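Local coordinates for protein phosphoethanolamine N-methyltransferase 1 (PDB 4KRG) that probably catalyses the S-adenosylmethionine-dependent methylation of phosphoethanolamine, a step toward phosphocholine in a parasitic nematode, at residues E399-I411 with L454-L466. Numbering follows the deposited sequence.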
loop_
_atom_site.group_PDB
_atom_site.type_symbol
_atom_site.label_atom_id
_atom_site.label_comp_id
_atom_site.label_asym_id
_atom_site.label_seq_id
_atom_site.Cartn_x
_atom_site.Cartn_y
_atom_site.Cartn_z
ATOM N N GLU A 399 -3.083 -21.023 20.304
ATOM C CA GLU A 399 -3.515 -20.367 21.543
ATOM C C GLU A 399 -3.343 -18.850 21.556
ATOM O O GLU A 399 -3.365 -18.239 22.619
ATOM C CB GLU A 399 -2.819 -20.969 22.768
ATOM C CG GLU A 399 -2.863 -22.487 22.835
ATOM C CD GLU A 399 -2.412 -23.026 24.179
ATOM O OE1 GLU A 399 -1.223 -22.856 24.527
ATOM O OE2 GLU A 399 -3.252 -23.610 24.895
ATOM N N ALA A 400 -3.166 -18.246 20.387
ATOM C CA ALA A 400 -3.102 -16.795 20.300
ATOM C C ALA A 400 -4.372 -16.224 20.921
ATOM O O ALA A 400 -5.456 -16.776 20.732
ATOM C CB ALA A 400 -2.984 -16.361 18.862
ATOM N N LYS A 401 -4.235 -15.140 21.677
ATOM C CA LYS A 401 -5.384 -14.507 22.315
ATOM C C LYS A 401 -5.882 -13.361 21.455
ATOM O O LYS A 401 -5.103 -12.720 20.752
ATOM C CB LYS A 401 -5.009 -13.981 23.696
ATOM C CG LYS A 401 -4.579 -15.059 24.676
ATOM C CD LYS A 401 -4.105 -14.456 25.988
ATOM C CE LYS A 401 -3.354 -15.482 26.812
ATOM N NZ LYS A 401 -4.158 -16.715 26.960
ATOM N N VAL A 402 -7.182 -13.105 21.504
ATOM C CA VAL A 402 -7.758 -12.010 20.740
ATOM C C VAL A 402 -8.556 -11.099 21.664
ATOM O O VAL A 402 -9.011 -11.519 22.728
ATOM C CB VAL A 402 -8.658 -12.514 19.593
ATOM C CG1 VAL A 402 -7.922 -13.539 18.745
ATOM C CG2 VAL A 402 -9.941 -13.118 20.149
ATOM N N VAL A 403 -8.688 -9.841 21.258
ATOM C CA VAL A 403 -9.512 -8.868 21.960
ATOM C C VAL A 403 -10.286 -8.097 20.900
ATOM O O VAL A 403 -9.692 -7.512 19.992
ATOM C CB VAL A 403 -8.664 -7.890 22.813
ATOM C CG1 VAL A 403 -9.555 -6.889 23.532
ATOM C CG2 VAL A 403 -7.821 -8.643 23.822
ATOM N N LEU A 404 -11.610 -8.119 20.994
ATOM C CA LEU A 404 -12.445 -7.449 20.004
ATOM C C LEU A 404 -13.291 -6.369 20.654
ATOM O O LEU A 404 -13.900 -6.606 21.690
ATOM C CB LEU A 404 -13.372 -8.452 19.320
ATOM C CG LEU A 404 -12.718 -9.723 18.795
ATOM C CD1 LEU A 404 -13.775 -10.667 18.258
ATOM C CD2 LEU A 404 -11.698 -9.394 17.722
ATOM N N LEU A 405 -13.324 -5.184 20.052
ATOM C CA LEU A 405 -14.296 -4.162 20.436
ATOM C C LEU A 405 -15.334 -4.134 19.328
ATOM O O LEU A 405 -14.993 -4.011 18.151
ATOM C CB LEU A 405 -13.633 -2.791 20.597
ATOM C CG LEU A 405 -14.515 -1.609 21.025
ATOM C CD1 LEU A 405 -15.223 -1.884 22.353
ATOM C CD2 LEU A 405 -13.687 -0.340 21.120
ATOM N N GLU A 406 -16.601 -4.284 19.691
ATOM C CA GLU A 406 -17.640 -4.446 18.685
ATOM C C GLU A 406 -18.808 -3.491 18.865
ATOM O O GLU A 406 -19.392 -3.434 19.940
ATOM C CB GLU A 406 -18.166 -5.881 18.707
ATOM C CG GLU A 406 -17.185 -6.908 18.212
ATOM C CD GLU A 406 -16.875 -6.741 16.740
ATOM O OE1 GLU A 406 -17.747 -6.248 15.984
ATOM O OE2 GLU A 406 -15.748 -7.105 16.341
ATOM N N PRO A 407 -19.162 -2.749 17.802
ATOM C CA PRO A 407 -20.402 -1.970 17.829
ATOM C C PRO A 407 -21.620 -2.875 17.628
ATOM O O PRO A 407 -21.635 -3.724 16.739
ATOM C CB PRO A 407 -20.238 -1.019 16.639
ATOM C CG PRO A 407 -19.373 -1.764 15.689
ATOM C CD PRO A 407 -18.414 -2.552 16.545
ATOM N N VAL A 408 -22.625 -2.718 18.480
ATOM C CA VAL A 408 -23.850 -3.498 18.363
ATOM C C VAL A 408 -25.050 -2.600 18.611
ATOM O O VAL A 408 -24.902 -1.466 19.057
ATOM C CB VAL A 408 -23.897 -4.661 19.372
ATOM C CG1 VAL A 408 -22.706 -5.581 19.196
ATOM C CG2 VAL A 408 -23.967 -4.128 20.805
ATOM N N SER A 409 -26.235 -3.112 18.305
ATOM C CA SER A 409 -27.476 -2.455 18.692
ATOM C C SER A 409 -27.996 -3.167 19.933
ATOM O O SER A 409 -27.562 -2.881 21.047
ATOM C CB SER A 409 -28.506 -2.501 17.560
ATOM O OG SER A 409 -28.104 -1.684 16.474
ATOM N N GLY A 410 -28.920 -4.103 19.746
ATOM C CA GLY A 410 -29.341 -4.950 20.842
ATOM C C GLY A 410 -28.192 -5.850 21.255
ATOM O O GLY A 410 -27.436 -6.324 20.408
ATOM N N ILE A 411 -28.038 -6.082 22.552
ATOM C CA ILE A 411 -26.982 -6.965 23.023
ATOM C C ILE A 411 -27.467 -8.409 23.077
ATOM O O ILE A 411 -28.353 -8.750 23.852
ATOM C CB ILE A 411 -26.443 -6.523 24.383
ATOM C CG1 ILE A 411 -25.768 -5.156 24.246
ATOM C CG2 ILE A 411 -25.466 -7.558 24.926
ATOM C CD1 ILE A 411 -25.235 -4.615 25.528
ATOM N N LEU A 454 -21.281 11.404 18.239
ATOM C CA LEU A 454 -20.746 10.125 18.682
ATOM C C LEU A 454 -21.145 9.072 17.661
ATOM O O LEU A 454 -22.148 9.241 16.967
ATOM C CB LEU A 454 -21.288 9.741 20.063
ATOM C CG LEU A 454 -20.476 10.168 21.294
ATOM C CD1 LEU A 454 -20.268 11.657 21.301
ATOM C CD2 LEU A 454 -21.151 9.727 22.583
ATOM N N SER A 455 -20.357 7.998 17.569
ATOM C CA SER A 455 -20.696 6.856 16.724
ATOM C C SER A 455 -22.139 6.434 16.980
ATOM O O SER A 455 -22.865 6.086 16.051
ATOM C CB SER A 455 -19.755 5.691 16.988
ATOM O OG SER A 455 -19.935 5.189 18.291
ATOM N N GLY A 456 -22.552 6.484 18.244
ATOM C CA GLY A 456 -23.949 6.323 18.599
ATOM C C GLY A 456 -24.375 4.881 18.758
ATOM O O GLY A 456 -25.569 4.586 18.825
ATOM N N CYS A 457 -23.396 3.982 18.817
ATOM C CA CYS A 457 -23.664 2.555 18.940
ATOM C C CYS A 457 -23.402 2.065 20.352
ATOM O O CYS A 457 -22.744 2.745 21.137
ATOM C CB CYS A 457 -22.775 1.770 17.979
ATOM S SG CYS A 457 -23.232 1.973 16.275
ATOM N N ASN A 458 -23.919 0.880 20.670
ATOM C CA ASN A 458 -23.529 0.182 21.886
ATOM C C ASN A 458 -22.236 -0.589 21.619
ATOM O O ASN A 458 -21.889 -0.813 20.462
ATOM C CB ASN A 458 -24.647 -0.752 22.337
ATOM C CG ASN A 458 -25.923 -0.014 22.618
ATOM O OD1 ASN A 458 -25.900 1.058 23.212
ATOM N ND2 ASN A 458 -27.044 -0.564 22.174
ATOM N N TYR A 459 -21.517 -0.976 22.673
ATOM C CA TYR A 459 -20.231 -1.646 22.490
ATOM C C TYR A 459 -20.004 -2.839 23.399
ATOM O O TYR A 459 -20.283 -2.788 24.594
ATOM C CB TYR A 459 -19.069 -0.657 22.633
ATOM C CG TYR A 459 -18.940 0.269 21.456
ATOM C CD1 TYR A 459 -18.283 -0.137 20.302
ATOM C CD2 TYR A 459 -19.493 1.541 21.489
ATOM C CE1 TYR A 459 -18.172 0.704 19.211
ATOM C CE2 TYR A 459 -19.389 2.393 20.404
ATOM C CZ TYR A 459 -18.730 1.967 19.270
ATOM O OH TYR A 459 -18.626 2.800 18.189
ATOM N N LEU A 460 -19.488 -3.910 22.805
ATOM C CA LEU A 460 -19.071 -5.085 23.548
ATOM C C LEU A 460 -17.561 -5.209 23.462
ATOM O O LEU A 460 -16.960 -4.968 22.409
ATOM C CB LEU A 460 -19.713 -6.348 22.975
ATOM C CG LEU A 460 -21.238 -6.431 22.940
ATOM C CD1 LEU A 460 -21.678 -7.713 22.249
ATOM C CD2 LEU A 460 -21.817 -6.356 24.344
ATOM N N LEU A 461 -16.946 -5.581 24.575
ATOM C CA LEU A 461 -15.523 -5.861 24.594
ATOM C C LEU A 461 -15.400 -7.355 24.802
ATOM O O LEU A 461 -15.891 -7.890 25.794
ATOM C CB LEU A 461 -14.848 -5.104 25.732
ATOM C CG LEU A 461 -13.325 -5.163 25.825
ATOM C CD1 LEU A 461 -12.687 -4.626 24.558
ATOM C CD2 LEU A 461 -12.853 -4.367 27.031
ATOM N N ILE A 462 -14.767 -8.031 23.853
ATOM C CA ILE A 462 -14.702 -9.487 23.868
ATOM C C ILE A 462 -13.253 -9.981 23.896
ATOM O O ILE A 462 -12.391 -9.443 23.200
ATOM C CB ILE A 462 -15.442 -10.072 22.649
ATOM C CG1 ILE A 462 -16.866 -9.510 22.586
ATOM C CG2 ILE A 462 -15.453 -11.594 22.704
ATOM C CD1 ILE A 462 -17.522 -9.636 21.244
ATOM N N LYS A 463 -12.992 -10.991 24.724
ATOM C CA LYS A 463 -11.690 -11.640 24.777
ATOM C C LYS A 463 -11.902 -13.131 24.561
ATOM O O LYS A 463 -12.856 -13.705 25.088
ATOM C CB LYS A 463 -11.024 -11.408 26.137
ATOM C CG LYS A 463 -10.743 -9.949 26.468
ATOM C CD LYS A 463 -10.364 -9.758 27.932
ATOM C CE LYS A 463 -9.184 -10.626 28.343
ATOM N NZ LYS A 463 -7.968 -10.373 27.522
ATOM N N ALA A 464 -11.022 -13.749 23.777
ATOM C CA ALA A 464 -11.057 -15.191 23.557
ATOM C C ALA A 464 -9.699 -15.677 23.069
ATOM O O ALA A 464 -8.731 -14.923 23.047
ATOM C CB ALA A 464 -12.154 -15.567 22.561
ATOM N N SER A 465 -9.628 -16.943 22.692
ATOM C CA SER A 465 -8.416 -17.469 22.093
ATOM C C SER A 465 -8.800 -18.560 21.121
ATOM O O SER A 465 -9.963 -18.948 21.046
ATOM C CB SER A 465 -7.470 -18.017 23.158
ATOM O OG SER A 465 -7.981 -19.203 23.728
ATOM N N LEU A 466 -7.818 -19.052 20.379
ATOM C CA LEU A 466 -8.048 -20.122 19.416
ATOM C C LEU A 466 -7.544 -21.456 19.958
ATOM O O LEU A 466 -7.994 -22.531 19.552
ATOM C CB LEU A 466 -7.359 -19.788 18.096
ATOM C CG LEU A 466 -7.951 -18.582 17.370
ATOM C CD1 LEU A 466 -6.974 -18.048 16.347
ATOM C CD2 LEU A 466 -9.261 -18.960 16.703
ATOM O OXT LEU A 466 -6.672 -21.488 20.826
HETATM O O HOH W 1 -4.513 -22.881 19.083
HETATM O O HOH W 2 -7.976 -12.551 25.064
#
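Pro407 and Tyr459 face each other as a non-hydrogen-bonded antiparallel pair, and CE1 of the tyrosine ring comes to 3.7 Å from CB of the proline. Two residues back on the same face, Leu405 adds its CD1, 4.0 Å from Tyr459 CB; with CG trans to the backbone N (chi1 -179°), the branch leans over the partner strand. The far end of the ring is fixed as well: Tyr459 OH donates to Ser455 OG at 2.7 Å, the serine sitting at the ring edge in its plane, and Trp278 meets the ring edge-to-face. Further along this face, the side chains of Leu461 and Val403 cross at a slant, Leu461 CD1 touching Val403 CG1, and Lys463 runs alongside Val403 before its ammonium binds Ala286 O and a water shared with Val402 O.

The ladder beneath is regular antiparallel pairing of strands 400-408 and 458-465, with Leu404 and Ile462 exchanging two hydrogen bonds, each with the donor in the carbonyl plane of its acceptor. Strand 400-408 also pairs in parallel with 372-378, while the C-terminal strand 458-465 lies antiparallel between it and 428-432. That reversed last strand is the signature of the class I, Rossmann-like methyltransferase fold, here in the C-terminal half of the chain, away from the bound S-adenosylhomocysteine and phosphoethanolamine.

On the opposite face, Leu460 is gripped by two residues: its CD1 meets Val408 CG1 at 3.9 Å, the side chains crossing nearly at right angles, and its CD2 fits against Ile411 CG2. Glu406 CG lies 4.1 Å from Ile462 CD1; the bend beyond it at chi2 (-66°) leads the carboxylate away to the backbone amides of Leu381 and Ala382. Helix 413-422 packs here, its Met420 touching Leu404, Ile462 and Ala464. Where strand 400-408 ends, Asn458 ND2 donates to Ser409 O at 2.6 Å, the acceptor lying in the plane of the asparagine amide.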